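Local structure of putative methyltransferase (Emericella variicolor, 7DMB) at residues E129-V134 and P141-P146. The protein probably transfers a methyl group from S-adenosylmethionine as a trans-acting methyltransferase of calbistrin biosynthesis. Numbering follows the deposited sequence.
Sequences EMRERV and PVIEGP
In the helical hairpin formed by helices 120-134 and 140-157, a short connection brings the C-terminal end of the first helix beside the start of the second; Met130 and Val134 meet Ile143, while Arg131 meets Ile143 and Glu144. The two segments run roughly antiparallel, their axes 9.1 Å apart at an angle of 151°. Ile143 points toward the first helix and fits against its last turn. Val134 CG2 lies 3.6 Å from Ile143 CB, and Val134 CG1 reaches Ile143 CG1, the two side chains crossing at about a right angle. On the other branch, Ile143 CG2 rests against the backbone between Met130 O and Arg131 N, 3.8 Å from each. Met130 CE touches Ile143 CD1 more loosely, at 4.1 Å, while Met61 of helix 56-79 packs on both Met130 and Val134. Beside this apolar patch Arg131 forms a side-on, two-pronged salt bridge with Glu144: NE gives a hydrogen bond to OE1 (2.9 Å) and NH2 one to OE2 (2.8 Å). Both are nearly straight and meet the syn sides of the two oxygens, tilted out of the carboxylate plane, NE more than NH2, while the oxygens stay near the guanidinium plane; the two planes are 30° apart. The bend at chi3 of Arg131 (71°) turns this edge to Glu144. Arg131 NH1 is hydrogen-bonded to Asn128 OD1, and Trp147 adds a cation-pi contact to the same side chain. Two bonds to two different oxygens fix the guanidinium's rotation, and the opposite charges tie the helices together at the partly exposed margin of a buried apolar contact.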
loop_
_atom_site.group_PDB
_atom_site.type_symbol
_atom_site.label_atom_id
_atom_site.label_comp_id
_atom_site.label_asym_id
_atom_site.label_seq_id
_atom_site.Cartn_x
_atom_site.Cartn_y
_atom_site.Cartn_z
ATOM N N GLU A 129 11.452 -23.006 8.471
ATOM C CA GLU A 129 10.266 -23.408 9.217
ATOM C C GLU A 129 9.134 -22.394 9.064
ATOM O O GLU A 129 7.957 -22.774 9.063
ATOM C CB GLU A 129 10.614 -23.578 10.698
ATOM C CG GLU A 129 10.850 -25.007 11.153
ATOM C CD GLU A 129 11.927 -25.122 12.236
ATOM O OE1 GLU A 129 12.095 -24.167 13.041
ATOM O OE2 GLU A 129 12.610 -26.170 12.270
ATOM N N MET A 130 9.457 -21.103 8.965
ATOM C CA MET A 130 8.401 -20.106 8.839
ATOM C C MET A 130 7.787 -20.130 7.440
ATOM O O MET A 130 6.560 -20.033 7.291
ATOM C CB MET A 130 8.950 -18.731 9.194
ATOM C CG MET A 130 9.390 -18.640 10.657
ATOM S SD MET A 130 9.515 -16.938 11.230
ATOM C CE MET A 130 7.971 -16.308 10.600
ATOM N N ARG A 131 8.619 -20.308 6.411
ATOM C CA ARG A 131 8.106 -20.503 5.058
ATOM C C ARG A 131 7.208 -21.727 4.984
ATOM O O ARG A 131 6.094 -21.664 4.449
ATOM C CB ARG A 131 9.266 -20.632 4.082
ATOM C CG ARG A 131 10.178 -19.433 4.116
ATOM C CD ARG A 131 11.464 -19.706 3.384
ATOM N NE ARG A 131 11.253 -19.790 1.938
ATOM C CZ ARG A 131 11.999 -20.529 1.126
ATOM N NH1 ARG A 131 12.995 -21.251 1.625
ATOM N NH2 ARG A 131 11.757 -20.540 -0.177
ATOM N N GLU A 132 7.678 -22.853 5.529
ATOM C CA GLU A 132 6.906 -24.084 5.465
ATOM C C GLU A 132 5.572 -23.929 6.180
ATOM O O GLU A 132 4.545 -24.435 5.707
ATOM C CB GLU A 132 7.713 -25.239 6.065
ATOM C CG GLU A 132 7.301 -26.611 5.580
ATOM C CD GLU A 132 5.894 -27.008 6.021
ATOM O OE1 GLU A 132 5.523 -26.737 7.183
ATOM O OE2 GLU A 132 5.160 -27.594 5.199
ATOM N N ARG A 133 5.570 -23.233 7.322
ATOM C CA ARG A 133 4.337 -23.004 8.064
ATOM C C ARG A 133 3.258 -22.289 7.232
ATOM O O ARG A 133 2.068 -22.606 7.354
ATOM C CB ARG A 133 4.659 -22.191 9.320
ATOM C CG ARG A 133 3.797 -22.493 10.528
ATOM C CD ARG A 133 4.499 -22.048 11.803
ATOM N NE ARG A 133 4.557 -20.593 11.953
ATOM C CZ ARG A 133 3.966 -19.921 12.935
ATOM N NH1 ARG A 133 3.273 -20.580 13.855
ATOM N NH2 ARG A 133 4.074 -18.604 13.010
ATOM N N VAL A 134 3.648 -21.320 6.393
ATOM C CA VAL A 134 2.688 -20.445 5.729
ATOM C C VAL A 134 2.436 -20.832 4.280
ATOM O O VAL A 134 1.610 -20.188 3.604
ATOM C CB VAL A 134 3.123 -18.971 5.808
ATOM C CG1 VAL A 134 3.295 -18.546 7.246
ATOM C CG2 VAL A 134 4.409 -18.754 5.037
ATOM N N PRO A 141 2.993 -14.872 0.785
ATOM C CA PRO A 141 3.819 -13.810 0.193
ATOM C C PRO A 141 4.535 -12.940 1.205
ATOM O O PRO A 141 5.628 -12.443 0.903
ATOM C CB PRO A 141 2.806 -12.976 -0.608
ATOM C CG PRO A 141 1.511 -13.189 0.113
ATOM C CD PRO A 141 1.555 -14.638 0.540
ATOM N N VAL A 142 3.940 -12.688 2.372
ATOM C CA VAL A 142 4.615 -11.814 3.325
ATOM C C VAL A 142 5.746 -12.518 4.068
ATOM O O VAL A 142 6.555 -11.839 4.702
ATOM C CB VAL A 142 3.604 -11.196 4.313
ATOM C CG1 VAL A 142 2.655 -10.284 3.566
ATOM C CG2 VAL A 142 2.819 -12.266 5.056
ATOM N N ILE A 143 5.835 -13.845 4.004
ATOM C CA ILE A 143 6.961 -14.580 4.573
ATOM C C ILE A 143 8.003 -14.907 3.514
ATOM O O ILE A 143 9.207 -14.793 3.759
ATOM C CB ILE A 143 6.454 -15.859 5.268
ATOM C CG1 ILE A 143 5.526 -15.492 6.428
ATOM C CG2 ILE A 143 7.627 -16.734 5.755
ATOM C CD1 ILE A 143 6.146 -14.542 7.427
ATOM N N GLU A 144 7.532 -15.299 2.328
ATOM C CA GLU A 144 8.411 -15.647 1.221
ATOM C C GLU A 144 9.116 -14.432 0.667
ATOM O O GLU A 144 10.249 -14.545 0.183
ATOM C CB GLU A 144 7.606 -16.326 0.097
ATOM C CG GLU A 144 8.465 -16.943 -0.982
ATOM C CD GLU A 144 9.158 -18.209 -0.501
ATOM O OE1 GLU A 144 8.944 -18.607 0.664
ATOM O OE2 GLU A 144 9.899 -18.815 -1.291
ATOM N N GLY A 145 8.449 -13.276 0.698
ATOM C CA GLY A 145 8.999 -12.042 0.187
ATOM C C GLY A 145 10.320 -11.688 0.841
ATOM O O GLY A 145 11.352 -11.547 0.179
ATOM N N PRO A 146 10.311 -11.520 2.161
ATOM C CA PRO A 146 11.586 -11.209 2.843
ATOM C C PRO A 146 12.653 -12.282 2.636
ATOM O O PRO A 146 13.832 -11.950 2.447
ATOM C CB PRO A 146 11.177 -11.061 4.322
ATOM C CG PRO A 146 9.777 -11.610 4.413
ATOM C CD PRO A 146 9.150 -11.461 3.063
#